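Local structure of KLLA0E08119p (Kluyveromyces lactis, 3VA7) at residues N233-V237 against I305-Q309; D256-R262 against V463-D469; R367-P373 against I443-L449; G382-S386 against D1055-I1059; L540-E544 against E570-G574. The protein probably catalyses the ATP- and biotin-dependent carboxylation of urea to urea-1-carboxylate, as the urea carboxylase part of a longer urea-degrading enzyme. One frame throughout, in Å; residues are numbered along the deposited sequence.

Overall arrangement
From the N terminus, contact 1 comes first, closing the chain between strands 235-244 and 299-307 within the ATP-binding part of the biotin carboxylase region. Contact 2 starts inside that loop and ends far beyond it, so the two cross; they also touch, through Ala234 with Thr465 and His236 with Cys257. Contact 3 lies wholly within the span of contact 2 and joins the same large antiparallel sheet to helix 446-454. Contact 4 begins inside contact 3, crosses both it and contact 2, and reaches the carboxyltransferase region at 1055-1059. Within its long span, contact 5 closes a short loop between two carboxyltransferase sheets.

Contact 1. Residues N233-V237 against I305-Q309; sequences NARHV and IYDEQ
Arg235 and Tyr306 form an antiparallel, hydrogen-bonded pair joining strands 235-244 and 299-307. Arg235 N donates to Tyr306 O at 3.1 Å and a nearly straight 166°, and Tyr306 N returns a bond to Arg235 O at 3.2 Å, reaching it from above the carbonyl plane. The two side chains leave the same face of the sheet and run side by side. The arginine chain bends at chi3 (57°), and one face of its guanidinium lies against the edge of the tyrosine ring, the planes 79° apart; NH1 comes 3.8 Å from Tyr306 CE2. The sheet belongs to the ATP-binding, ATP-grasp part of the biotin carboxylase region, and here its strand 299-307 gives way to a loop that carries Glu308. The extended chain of that acid brings its carboxylate to the rim of the guanidinium, a salt bridge with OE2 3.6 Å from Arg235 NH1. Arginine suits the place because it has further acceptors to serve: NH2 pairs with Asp256 and Pro273 O. Tyr306 OH is taken by Asp311. Val237 lays CG2 3.8 Å from Tyr306 CB, filling the flank of the ring stem with a compact branched group. Ile305, on the other face of the sheet, meets Ala234 CB through CG2 at 3.7 Å.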
# COMPACT_ATOMS: atom_id res chain seq x y z
N ASN A 233 -17.13 41.35 18.24
CA ASN A 233 -16.28 40.16 17.98
C ASN A 233 -16.60 38.94 18.86
O ASN A 233 -16.03 38.72 19.93
CB ASN A 233 -14.78 40.51 17.99
CG ASN A 233 -14.23 40.72 16.57
OD1 ASN A 233 -13.22 40.09 16.16
ND2 ASN A 233 -14.91 41.58 15.79
N ALA A 234 -17.50 38.13 18.32
CA ALA A 234 -18.38 37.27 19.10
C ALA A 234 -17.80 35.90 19.47
O ALA A 234 -17.27 35.19 18.62
CB ALA A 234 -19.76 37.09 18.34
N ARG A 235 -17.96 35.54 20.74
CA ARG A 235 -17.64 34.19 21.23
C ARG A 235 -18.87 33.26 21.24
O ARG A 235 -20.01 33.70 21.05
CB ARG A 235 -16.94 34.26 22.57
CG ARG A 235 -15.52 34.78 22.41
CD ARG A 235 -14.89 35.07 23.72
NE ARG A 235 -14.88 33.89 24.59
CZ ARG A 235 -14.53 33.92 25.88
NH1 ARG A 235 -14.16 35.05 26.46
NH2 ARG A 235 -14.55 32.80 26.61
N HIS A 236 -18.63 31.96 21.42
CA HIS A 236 -19.70 30.95 21.47
C HIS A 236 -19.55 30.19 22.79
O HIS A 236 -18.65 29.34 22.93
CB HIS A 236 -19.58 30.05 20.26
CG HIS A 236 -20.56 28.92 20.20
ND1 HIS A 236 -21.42 28.76 19.13
CD2 HIS A 236 -20.76 27.86 21.01
CE1 HIS A 236 -22.14 27.65 19.31
NE2 HIS A 236 -21.75 27.09 20.44
N VAL A 237 -20.37 30.54 23.79
CA VAL A 237 -20.26 29.88 25.08
C VAL A 237 -21.53 29.11 25.23
O VAL A 237 -22.61 29.67 25.06
CB VAL A 237 -20.08 30.85 26.22
CG1 VAL A 237 -19.87 30.09 27.50
CG2 VAL A 237 -18.88 31.77 25.97
N ILE A 305 -24.27 33.58 22.46
CA ILE A 305 -23.27 34.51 21.95
C ILE A 305 -22.75 35.28 23.16
O ILE A 305 -23.53 35.59 24.08
CB ILE A 305 -23.93 35.47 20.99
CG1 ILE A 305 -24.82 34.65 20.02
CG2 ILE A 305 -22.88 36.32 20.27
CD1 ILE A 305 -25.40 35.39 18.80
N TYR A 306 -21.45 35.58 23.17
CA TYR A 306 -20.85 36.31 24.30
C TYR A 306 -19.93 37.47 23.86
O TYR A 306 -18.95 37.26 23.13
CB TYR A 306 -20.07 35.35 25.21
CG TYR A 306 -19.40 35.96 26.44
CD1 TYR A 306 -20.13 36.71 27.35
CD2 TYR A 306 -18.04 35.73 26.71
CE1 TYR A 306 -19.53 37.26 28.51
CE2 TYR A 306 -17.42 36.28 27.87
CZ TYR A 306 -18.18 37.05 28.76
OH TYR A 306 -17.64 37.61 29.91
N ASP A 307 -20.27 38.69 24.30
CA ASP A 307 -19.41 39.85 24.09
C ASP A 307 -18.49 39.95 25.29
O ASP A 307 -18.91 40.37 26.38
CB ASP A 307 -20.24 41.13 23.93
CG ASP A 307 -19.47 42.24 23.21
OD1 ASP A 307 -18.30 42.56 23.60
OD2 ASP A 307 -20.04 42.81 22.26
N GLU A 308 -17.25 39.55 25.07
CA GLU A 308 -16.22 39.48 26.11
C GLU A 308 -15.99 40.85 26.76
O GLU A 308 -15.90 40.97 27.99
CB GLU A 308 -14.92 38.98 25.48
CG GLU A 308 -13.78 38.74 26.45
CD GLU A 308 -12.64 37.96 25.79
OE1 GLU A 308 -12.71 37.70 24.56
OE2 GLU A 308 -11.70 37.61 26.52
N GLN A 309 -15.90 41.85 25.89
CA GLN A 309 -15.69 43.25 26.26
C GLN A 309 -16.88 43.81 27.06
O GLN A 309 -16.72 44.25 28.21
CB GLN A 309 -15.43 44.09 25.00
CG GLN A 309 -13.99 44.11 24.51
CD GLN A 309 -13.65 45.44 23.81
OE1 GLN A 309 -14.54 46.18 23.39
NE2 GLN A 309 -12.35 45.75 23.71

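Contact 2. Residues D256-R262 against V463-D469; sequences DCSLQRR and VATKVLD
Leu468 presses on the backbone of strand 249-261 at Leu259 and Gln260. Its CB sits 3.2 Å from Gln260 O, CG lies nearest that same oxygen with the Leu259 carbonyl carbon close by, and CD1 ends 3.8 Å from Leu259 O. The other methyl, CD2, lies 4.2 Å from Leu259 CD2, which also packs on Val463 CG1, the side chains of Leu259 and Val463 crossing at about a right angle. Leucine and valine suit the place because their branched ends fit against Leu259, an apolar side chain of the strand. The polar groups are dealt with separately. A water takes the N-H of Leu468 and bonds to Ala464 O and, at 2.8 Å, to Gln260 O, linking the segments where no direct backbone bond is made. Asp469 turns both carboxylate oxygens to Arg262 N, OD1 and OD2 each at 3.2 Å, so that its short side chain grips one backbone N-H in a forked bond. Gln260, extended beyond CG, sends NE2 back to Cys257 O at 2.8 Å; this holds its amide steady alongside Thr465 CG2. Asp256 OD1 accepts from Ser258 N in an Asx turn. Within 463-469 a type I turn, Ala464 to Val467, runs into a 3-10 segment at 467-469, lying against strand 249-261 just after helix 456-460. Met457 of that helix touches both Leu259 and Val463, while Thr465 reaches Ala234 O near strand 235-244.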
# COMPACT_ATOMS: atom_id res chain seq x y z
N ASP A 256 -16.55 26.73 25.64
CA ASP A 256 -16.32 27.68 24.60
C ASP A 256 -16.04 26.95 23.27
O ASP A 256 -15.19 26.07 23.19
CB ASP A 256 -15.15 28.52 25.02
CG ASP A 256 -14.90 29.64 24.10
OD1 ASP A 256 -14.62 29.42 22.88
OD2 ASP A 256 -14.96 30.76 24.62
N CYS A 257 -16.76 27.34 22.22
CA CYS A 257 -16.73 26.67 20.94
C CYS A 257 -16.55 27.70 19.86
O CYS A 257 -16.99 27.54 18.72
CB CYS A 257 -18.02 25.88 20.74
SG CYS A 257 -18.31 24.55 21.99
N SER A 258 -15.84 28.75 20.23
CA SER A 258 -15.52 29.85 19.31
C SER A 258 -14.68 29.45 18.08
O SER A 258 -14.87 30.03 17.02
CB SER A 258 -14.85 30.99 20.07
OG SER A 258 -15.40 31.12 21.38
N LEU A 259 -13.78 28.46 18.20
CA LEU A 259 -12.86 28.17 17.08
C LEU A 259 -13.55 27.37 15.98
O LEU A 259 -13.45 26.15 15.91
CB LEU A 259 -11.55 27.52 17.58
CG LEU A 259 -10.64 28.40 18.48
CD1 LEU A 259 -9.53 27.62 19.14
CD2 LEU A 259 -10.06 29.61 17.73
N GLN A 260 -14.29 28.10 15.16
CA GLN A 260 -15.12 27.54 14.10
C GLN A 260 -14.63 28.05 12.73
O GLN A 260 -14.21 29.20 12.60
CB GLN A 260 -16.55 28.00 14.29
CG GLN A 260 -17.28 27.46 15.51
CD GLN A 260 -18.68 28.07 15.71
OE1 GLN A 260 -19.43 28.30 14.74
NE2 GLN A 260 -19.03 28.34 16.96
N ARG A 261 -14.72 27.22 11.70
CA ARG A 261 -14.34 27.58 10.37
C ARG A 261 -15.58 27.52 9.51
O ARG A 261 -16.22 26.46 9.42
CB ARG A 261 -13.28 26.62 9.85
CG ARG A 261 -12.82 26.91 8.46
CD ARG A 261 -12.07 25.74 7.84
NE ARG A 261 -12.97 24.69 7.33
CZ ARG A 261 -13.69 24.77 6.21
NH1 ARG A 261 -14.47 23.75 5.86
NH2 ARG A 261 -13.66 25.85 5.42
N ARG A 262 -15.94 28.66 8.88
CA ARG A 262 -17.19 28.77 8.14
C ARG A 262 -18.27 28.07 8.96
O ARG A 262 -19.04 27.25 8.45
CB ARG A 262 -17.09 28.17 6.73
CG ARG A 262 -16.38 29.04 5.64
CD ARG A 262 -17.17 29.06 4.29
NE ARG A 262 -17.50 27.71 3.77
CZ ARG A 262 -18.42 27.46 2.81
NH1 ARG A 262 -19.10 28.46 2.25
NH2 ARG A 262 -18.65 26.20 2.40
N VAL A 463 -9.63 34.32 21.01
CA VAL A 463 -10.52 33.45 20.22
C VAL A 463 -11.89 34.09 19.94
O VAL A 463 -12.50 34.67 20.82
CB VAL A 463 -10.82 32.08 20.98
CG1 VAL A 463 -9.56 31.28 21.21
CG2 VAL A 463 -11.54 32.29 22.33
N ALA A 464 -12.38 33.96 18.72
CA ALA A 464 -13.72 34.42 18.41
C ALA A 464 -14.28 33.60 17.27
O ALA A 464 -13.53 33.04 16.49
CB ALA A 464 -13.68 35.86 18.03
N THR A 465 -15.60 33.52 17.18
CA THR A 465 -16.30 32.77 16.13
C THR A 465 -15.76 33.11 14.73
O THR A 465 -16.06 32.43 13.72
CB THR A 465 -17.85 32.94 16.28
OG1 THR A 465 -18.27 32.47 17.58
CG2 THR A 465 -18.63 32.14 15.22
N LYS A 466 -14.91 34.13 14.68
CA LYS A 466 -14.47 34.69 13.41
C LYS A 466 -13.01 34.32 13.04
O LYS A 466 -12.67 34.22 11.85
CB LYS A 466 -14.65 36.22 13.46
CG LYS A 466 -14.83 36.91 12.11
CD LYS A 466 -15.87 36.18 11.21
CE LYS A 466 -15.41 36.22 9.71
NZ LYS A 466 -16.39 35.65 8.75
N VAL A 467 -12.19 34.09 14.06
CA VAL A 467 -10.74 33.90 13.93
C VAL A 467 -10.27 32.92 12.84
O VAL A 467 -9.52 33.31 11.93
CB VAL A 467 -10.12 33.53 15.30
CG1 VAL A 467 -8.64 33.20 15.15
CG2 VAL A 467 -10.30 34.66 16.28
N LEU A 468 -10.71 31.67 12.93
CA LEU A 468 -10.31 30.63 12.00
C LEU A 468 -10.63 30.95 10.57
O LEU A 468 -10.03 30.37 9.67
CB LEU A 468 -10.98 29.31 12.35
CG LEU A 468 -10.48 28.56 13.56
CD1 LEU A 468 -10.80 27.12 13.37
CD2 LEU A 468 -8.99 28.77 13.74
N ASP A 469 -11.58 31.86 10.35
CA ASP A 469 -11.92 32.30 8.98
C ASP A 469 -10.87 33.19 8.30
O ASP A 469 -10.83 33.29 7.06
CB ASP A 469 -13.32 32.93 8.95
CG ASP A 469 -14.39 31.89 8.70
OD1 ASP A 469 -15.28 31.74 9.55
OD2 ASP A 469 -14.32 31.19 7.66
O HOH W 1 -13.28 31.00 14.46

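Contact 3. Residues R367-P373 against I443-L449; sequences RLYAENP and ITNIDYL
Asn445 uses its amide as a clamp on two backbone groups of strand 362-372. ND2 donates to Arg367 O at 3.0 Å and 168°, with the acceptor lying in the amide plane, while OD1 accepts from Tyr369 N at 2.8 Å, the donor standing above the amide plane. Asparagine is apt because one short group supplies both a donor and an acceptor, matching the C=O and N-H two residues apart. Its CG lies between the backbone N and carbonyl carbon (chi1 64°), which swings the amide to the strand. A water that takes the second N-H of ND2 also donates to Glu371 OE1. The clamp sits right before helix 446-454, in the biotin carboxylase C-terminal domain, and so fastens the helix start to the large antiparallel sheet. Around it lie apolar pairs: Leu368 CD1 touches Ile446 CD1 at 3.7 Å, and Pro373 CG lies 3.6 Å from Tyr448 CB, the rigid ring set against the first turn of the helix. Leu449 CD2 is a methyl beside the carbonyl that Asn445 holds, 3.6 Å from Arg367 O. Farther out, Thr444 OG1 accepts from Ile446 N at 3.2 Å, an ST turn that shapes the entry to the helix. Tyr369, whose ring edge faces ND2, is positioned in turn by Arg367 NH1, which donates to its OH; Glu268 and Glu325 hold the rest of that guanidinium.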
# COMPACT_ATOMS: atom_id res chain seq x y z
N ARG A 367 -10.68 18.19 16.83
CA ARG A 367 -11.40 17.24 15.99
C ARG A 367 -10.56 16.85 14.78
O ARG A 367 -10.39 17.65 13.85
CB ARG A 367 -12.69 17.89 15.52
CG ARG A 367 -13.59 18.47 16.59
CD ARG A 367 -15.02 18.49 16.01
NE ARG A 367 -16.02 19.06 16.90
CZ ARG A 367 -17.28 19.28 16.54
NH1 ARG A 367 -17.69 18.98 15.31
NH2 ARG A 367 -18.14 19.81 17.39
N LEU A 368 -10.06 15.62 14.77
CA LEU A 368 -9.33 15.09 13.63
C LEU A 368 -10.28 14.65 12.54
O LEU A 368 -11.04 13.70 12.72
CB LEU A 368 -8.44 13.91 14.02
CG LEU A 368 -7.37 13.41 12.99
CD1 LEU A 368 -6.13 14.31 12.95
CD2 LEU A 368 -6.96 11.95 13.28
N TYR A 369 -10.21 15.35 11.40
CA TYR A 369 -11.01 15.07 10.19
C TYR A 369 -10.16 14.52 9.04
O TYR A 369 -9.02 14.96 8.82
CB TYR A 369 -11.69 16.35 9.69
CG TYR A 369 -12.87 16.82 10.53
CD1 TYR A 369 -14.12 16.24 10.35
CD2 TYR A 369 -12.75 17.88 11.44
CE1 TYR A 369 -15.23 16.64 11.09
CE2 TYR A 369 -13.85 18.29 12.18
CZ TYR A 369 -15.10 17.66 12.00
OH TYR A 369 -16.24 18.00 12.71
N ALA A 370 -10.72 13.57 8.27
CA ALA A 370 -10.15 13.16 6.98
C ALA A 370 -10.50 14.24 5.96
O ALA A 370 -11.49 14.15 5.22
CB ALA A 370 -10.72 11.86 6.56
N GLU A 371 -9.68 15.28 5.94
CA GLU A 371 -9.91 16.45 5.09
C GLU A 371 -8.58 17.04 4.66
O GLU A 371 -7.55 16.89 5.38
CB GLU A 371 -10.54 17.57 5.90
CG GLU A 371 -11.99 17.73 5.81
CD GLU A 371 -12.45 18.66 6.91
OE1 GLU A 371 -11.54 19.22 7.59
OE2 GLU A 371 -13.70 18.81 7.10
N ASN A 372 -8.61 17.81 3.57
CA ASN A 372 -7.43 18.54 3.12
C ASN A 372 -7.46 20.06 3.38
O ASN A 372 -8.10 20.82 2.65
CB ASN A 372 -7.18 18.21 1.65
CG ASN A 372 -5.85 18.71 1.19
OD1 ASN A 372 -5.14 19.33 1.96
ND2 ASN A 372 -5.49 18.43 -0.04
N PRO A 373 -6.77 20.53 4.43
CA PRO A 373 -6.76 22.00 4.64
C PRO A 373 -6.19 22.86 3.50
O PRO A 373 -6.59 24.03 3.34
CB PRO A 373 -5.93 22.14 5.89
CG PRO A 373 -6.27 20.92 6.65
CD PRO A 373 -6.30 19.82 5.62
N ILE A 443 -5.52 12.05 3.79
CA ILE A 443 -5.15 13.36 4.21
C ILE A 443 -5.99 13.74 5.46
O ILE A 443 -7.21 13.49 5.52
CB ILE A 443 -5.35 14.37 3.05
CG1 ILE A 443 -4.60 13.90 1.77
CG2 ILE A 443 -4.92 15.81 3.50
CD1 ILE A 443 -5.01 14.64 0.46
N THR A 444 -5.33 14.33 6.45
CA THR A 444 -5.97 14.74 7.70
C THR A 444 -5.77 16.22 7.89
O THR A 444 -5.14 16.87 7.07
CB THR A 444 -5.43 13.97 8.95
OG1 THR A 444 -4.08 14.38 9.30
CG2 THR A 444 -5.49 12.44 8.71
N ASN A 445 -6.31 16.73 8.98
CA ASN A 445 -6.19 18.13 9.28
C ASN A 445 -5.22 18.28 10.43
O ASN A 445 -5.23 19.27 11.13
CB ASN A 445 -7.57 18.75 9.55
CG ASN A 445 -8.28 18.16 10.83
OD1 ASN A 445 -8.01 17.05 11.28
ND2 ASN A 445 -9.19 18.94 11.40
N ILE A 446 -4.37 17.30 10.63
CA ILE A 446 -3.57 17.26 11.84
C ILE A 446 -2.63 18.46 11.90
O ILE A 446 -2.48 19.10 12.93
CB ILE A 446 -2.83 15.89 11.99
CG1 ILE A 446 -2.20 15.72 13.36
CG2 ILE A 446 -1.77 15.60 10.87
CD1 ILE A 446 -3.15 15.89 14.55
N ASP A 447 -2.00 18.74 10.77
CA ASP A 447 -1.04 19.80 10.67
C ASP A 447 -1.73 21.13 10.88
O ASP A 447 -1.22 21.96 11.58
CB ASP A 447 -0.33 19.80 9.30
CG ASP A 447 0.80 20.82 9.25
OD1 ASP A 447 1.74 20.64 10.05
OD2 ASP A 447 0.73 21.82 8.49
N TYR A 448 -2.87 21.33 10.24
CA TYR A 448 -3.73 22.49 10.51
C TYR A 448 -4.09 22.64 12.01
O TYR A 448 -3.95 23.71 12.60
CB TYR A 448 -4.97 22.30 9.67
CG TYR A 448 -6.07 23.27 9.89
CD1 TYR A 448 -7.19 22.91 10.62
CD2 TYR A 448 -6.04 24.54 9.29
CE1 TYR A 448 -8.24 23.77 10.79
CE2 TYR A 448 -7.08 25.43 9.46
CZ TYR A 448 -8.19 25.04 10.21
OH TYR A 448 -9.26 25.89 10.41
N LEU A 449 -4.50 21.54 12.62
CA LEU A 449 -4.75 21.50 14.06
C LEU A 449 -3.54 21.92 14.86
O LEU A 449 -3.68 22.65 15.83
CB LEU A 449 -5.19 20.09 14.53
CG LEU A 449 -6.65 19.66 14.63
CD1 LEU A 449 -7.61 20.64 13.99
CD2 LEU A 449 -6.82 18.25 14.07
O HOH W 2 -10.36 21.08 9.71

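Contact 4. Residues G382-S386 against D1055-I1059; sequences GQLTS and DKLVI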
# COMPACT_ATOMS: atom_id res chain seq x y z
N GLY A 382 -10.11 6.99 1.84
CA GLY A 382 -9.05 5.99 1.68
C GLY A 382 -8.76 5.05 2.86
O GLY A 382 -9.31 5.21 3.92
N GLN A 383 -7.87 4.08 2.66
CA GLN A 383 -7.48 3.16 3.73
C GLN A 383 -6.39 3.69 4.65
O GLN A 383 -5.32 4.10 4.18
CB GLN A 383 -7.03 1.81 3.19
CG GLN A 383 -7.02 0.82 4.28
CD GLN A 383 -6.70 -0.57 3.84
OE1 GLN A 383 -7.21 -1.53 4.42
NE2 GLN A 383 -5.82 -0.71 2.85
N LEU A 384 -6.67 3.67 5.95
CA LEU A 384 -5.68 4.05 6.92
C LEU A 384 -4.64 2.94 7.01
O LEU A 384 -4.95 1.76 7.05
CB LEU A 384 -6.29 4.38 8.29
CG LEU A 384 -7.30 5.52 8.26
CD1 LEU A 384 -7.79 5.79 9.64
CD2 LEU A 384 -6.76 6.81 7.61
N THR A 385 -3.39 3.36 7.08
CA THR A 385 -2.27 2.51 6.81
C THR A 385 -1.44 2.35 8.07
O THR A 385 -0.65 1.39 8.24
CB THR A 385 -1.48 3.17 5.63
OG1 THR A 385 -1.50 2.28 4.50
CG2 THR A 385 -0.08 3.68 6.02
N SER A 386 -1.64 3.30 8.96
CA SER A 386 -0.97 3.29 10.22
C SER A 386 -1.74 4.30 11.07
O SER A 386 -2.09 5.40 10.62
CB SER A 386 0.53 3.63 10.03
OG SER A 386 1.03 4.38 11.14
N ASP A 1055 -0.57 -9.93 3.68
CA ASP A 1055 -1.49 -9.10 4.45
C ASP A 1055 -0.69 -7.83 4.77
O ASP A 1055 -0.07 -7.68 5.85
CB ASP A 1055 -1.93 -9.93 5.68
CG ASP A 1055 -2.73 -9.14 6.72
OD1 ASP A 1055 -3.01 -7.92 6.52
OD2 ASP A 1055 -3.06 -9.75 7.78
N LYS A 1056 -0.66 -6.91 3.81
CA LYS A 1056 0.20 -5.70 3.92
C LYS A 1056 0.19 -5.04 5.32
O LYS A 1056 1.21 -4.65 5.86
CB LYS A 1056 -0.24 -4.66 2.89
CG LYS A 1056 0.62 -3.45 2.91
CD LYS A 1056 0.17 -2.51 1.86
CE LYS A 1056 -0.79 -1.49 2.41
NZ LYS A 1056 -1.54 -0.91 1.28
N LEU A 1057 -0.98 -4.89 5.89
CA LEU A 1057 -1.09 -4.22 7.17
C LEU A 1057 -1.24 -5.23 8.32
O LEU A 1057 -1.57 -4.83 9.46
CB LEU A 1057 -2.30 -3.31 7.12
CG LEU A 1057 -2.36 -2.29 5.97
CD1 LEU A 1057 -3.68 -1.43 6.04
CD2 LEU A 1057 -1.16 -1.44 6.05
N VAL A 1058 -1.06 -6.53 8.04
CA VAL A 1058 -1.14 -7.52 9.11
C VAL A 1058 -2.44 -7.35 9.93
O VAL A 1058 -2.41 -7.39 11.15
CB VAL A 1058 0.09 -7.44 10.09
CG1 VAL A 1058 0.20 -8.72 10.97
CG2 VAL A 1058 1.39 -7.29 9.31
N ILE A 1059 -3.57 -7.13 9.25
CA ILE A 1059 -4.83 -6.98 9.92
C ILE A 1059 -5.70 -8.25 9.75
O ILE A 1059 -6.84 -8.32 10.22
CB ILE A 1059 -5.62 -5.74 9.36
CG1 ILE A 1059 -5.64 -5.71 7.83
CG2 ILE A 1059 -5.11 -4.37 9.88
CD1 ILE A 1059 -6.88 -4.98 7.30
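Thr385 and Leu1057 are the backbone positions nearest each other, their CA atoms 6.8 Å apart; the backbones stay separate, and the side chain of Leu1057 reaches across to carbonyls as well as side chains. Residues 1055-1058 make a type I beta turn, closed by Val1058 N bonding to Asp1055 O at 2.7 Å; Asp1055 OD1 also accepts from Ile1059 N at 2.9 Å, tightening the loop that presents Leu1057. In the other segment, Thr385 and Ser386 both face Tyr440 in a classic beta bulge. With CG anti to the carbonyl carbon (chi1 -54°), Leu1057 runs out of its turn toward residues 383-385. Leucine's forked end lets one side chain touch two successive carbonyls: CD1 lies 3.6 Å from Leu384 O, and CD2 3.6 Å from Thr385 O. This small patch bridges two catalytic regions, the biotin carboxylase C-terminal domain at 382-386 and the C/D part of the carboxyltransferase at 1055-1059. Gln383 comes from the opposite direction, its extended chain bringing CD to 3.8 Å from Leu1057 CD1. Thr385 OG1 passes 4.0 Å from Leu1057 CD2, the side chains crossing at about a right angle. Lys1056 turns its NZ to Asn612 O, and a bound glycerol, probably from the crystallisation liquor, is hydrogen-bonded to Leu1057 N and Asp1055 OD1.

Contact 5. Residues L540-E544 against E570-G574; sequences LFHTE and EVKRG
Phe541 and Gly574 join two short connections, whose touching parts run 126° apart, by one backbone bond, Gly574 N to Phe541 O at 2.8 Å, directed nearly along the C=O axis. The same carbonyl receives a CA-H...O contact from Arg573, its CA 3.4 Å away. Glycine suits position 574 because, at its backbone angles, a CB would be jammed against Arg573 O. Leu540 CD1 lies 3.8 Å from Gly574 CA. Val571 CG1 lies over one face of the Phe541 ring, 4.1 Å from the centroid and 28° off its normal, a CH-pi contact; Ile547 of strand 545-550 touches both residues. A flat aromatic and a beta-branched side chain, meeting at about a right angle, make a compact buried pair. Toward solvent, Arg573 stretches from CG to NE past His542 O, with NE 3.7 Å from it, and Glu544 CB rests 3.4 Å from Lys572 O. In the carboxyltransferase A/B region both segments cross between two antiparallel sheets, leading from strand 538-541 to 545-550 and from 569-571 to 576-582. The chemistry is thus divided: one short backbone bond and a hydrophobic pair fix the crossing, while the charged chains of Arg573, Lys572 and Glu544, all exposed, probably owe their place to solvation rather than to pairing across the contact.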
# COMPACT_ATOMS: atom_id res chain seq x y z
N LEU A 540 4.32 23.41 -6.40
CA LEU A 540 4.25 24.69 -5.73
C LEU A 540 4.82 24.53 -4.33
O LEU A 540 4.45 23.64 -3.59
CB LEU A 540 2.80 25.18 -5.67
CG LEU A 540 2.34 26.38 -4.81
CD1 LEU A 540 3.32 27.55 -4.88
CD2 LEU A 540 0.94 26.85 -5.24
N PHE A 541 5.74 25.39 -3.97
CA PHE A 541 6.36 25.28 -2.68
C PHE A 541 5.71 26.25 -1.71
O PHE A 541 5.54 27.44 -2.05
CB PHE A 541 7.85 25.53 -2.80
CG PHE A 541 8.64 24.31 -3.15
CD1 PHE A 541 9.31 23.59 -2.17
CD2 PHE A 541 8.71 23.88 -4.46
CE1 PHE A 541 10.04 22.47 -2.49
CE2 PHE A 541 9.44 22.75 -4.79
CZ PHE A 541 10.09 22.04 -3.83
N HIS A 542 5.37 25.76 -0.52
CA HIS A 542 4.60 26.56 0.43
C HIS A 542 5.46 27.06 1.53
O HIS A 542 5.01 27.70 2.50
CB HIS A 542 3.45 25.73 0.99
CG HIS A 542 2.30 25.69 0.06
ND1 HIS A 542 1.92 24.54 -0.60
CD2 HIS A 542 1.49 26.68 -0.39
CE1 HIS A 542 0.89 24.81 -1.38
NE2 HIS A 542 0.61 26.10 -1.28
N THR A 543 6.73 26.74 1.37
CA THR A 543 7.69 27.03 2.39
C THR A 543 9.05 27.15 1.68
O THR A 543 9.12 27.00 0.46
CB THR A 543 7.64 25.93 3.41
OG1 THR A 543 8.50 26.26 4.49
CG2 THR A 543 8.09 24.63 2.77
N GLU A 544 10.12 27.41 2.41
CA GLU A 544 11.42 27.62 1.77
C GLU A 544 12.36 26.45 1.95
O GLU A 544 12.34 25.78 2.97
CB GLU A 544 12.08 28.93 2.22
CG GLU A 544 12.43 29.05 3.70
CD GLU A 544 13.63 29.98 3.97
OE1 GLU A 544 13.75 31.05 3.29
OE2 GLU A 544 14.48 29.63 4.85
N GLU A 570 18.14 27.44 -4.36
CA GLU A 570 17.34 28.03 -3.26
C GLU A 570 15.90 28.40 -3.68
O GLU A 570 15.71 29.20 -4.58
CB GLU A 570 18.05 29.26 -2.67
CG GLU A 570 19.07 28.97 -1.52
CD GLU A 570 20.19 30.04 -1.41
OE1 GLU A 570 20.49 30.51 -0.27
OE2 GLU A 570 20.78 30.41 -2.48
N VAL A 571 14.90 27.82 -3.03
CA VAL A 571 13.48 27.97 -3.43
C VAL A 571 12.76 28.81 -2.38
O VAL A 571 13.04 28.71 -1.18
CB VAL A 571 12.76 26.58 -3.59
CG1 VAL A 571 11.26 26.75 -3.73
CG2 VAL A 571 13.29 25.80 -4.79
N LYS A 572 11.83 29.64 -2.84
CA LYS A 572 11.33 30.68 -1.94
C LYS A 572 10.03 30.39 -1.17
O LYS A 572 9.99 30.54 0.06
CB LYS A 572 11.35 32.08 -2.60
CG LYS A 572 12.48 32.99 -2.06
CD LYS A 572 12.63 34.36 -2.80
CE LYS A 572 11.30 35.06 -3.20
NZ LYS A 572 10.84 34.64 -4.57
N ARG A 573 8.97 29.99 -1.86
CA ARG A 573 7.63 30.02 -1.24
C ARG A 573 6.77 30.84 -2.13
O ARG A 573 7.01 32.04 -2.31
CB ARG A 573 7.59 30.62 0.17
CG ARG A 573 6.16 30.88 0.63
CD ARG A 573 6.07 31.26 2.09
NE ARG A 573 4.67 31.34 2.52
CZ ARG A 573 4.23 31.94 3.64
NH1 ARG A 573 5.07 32.55 4.48
NH2 ARG A 573 2.91 31.93 3.92
N GLY A 574 5.77 30.19 -2.71
CA GLY A 574 5.15 30.71 -3.91
C GLY A 574 5.94 30.28 -5.14
O GLY A 574 5.50 30.49 -6.26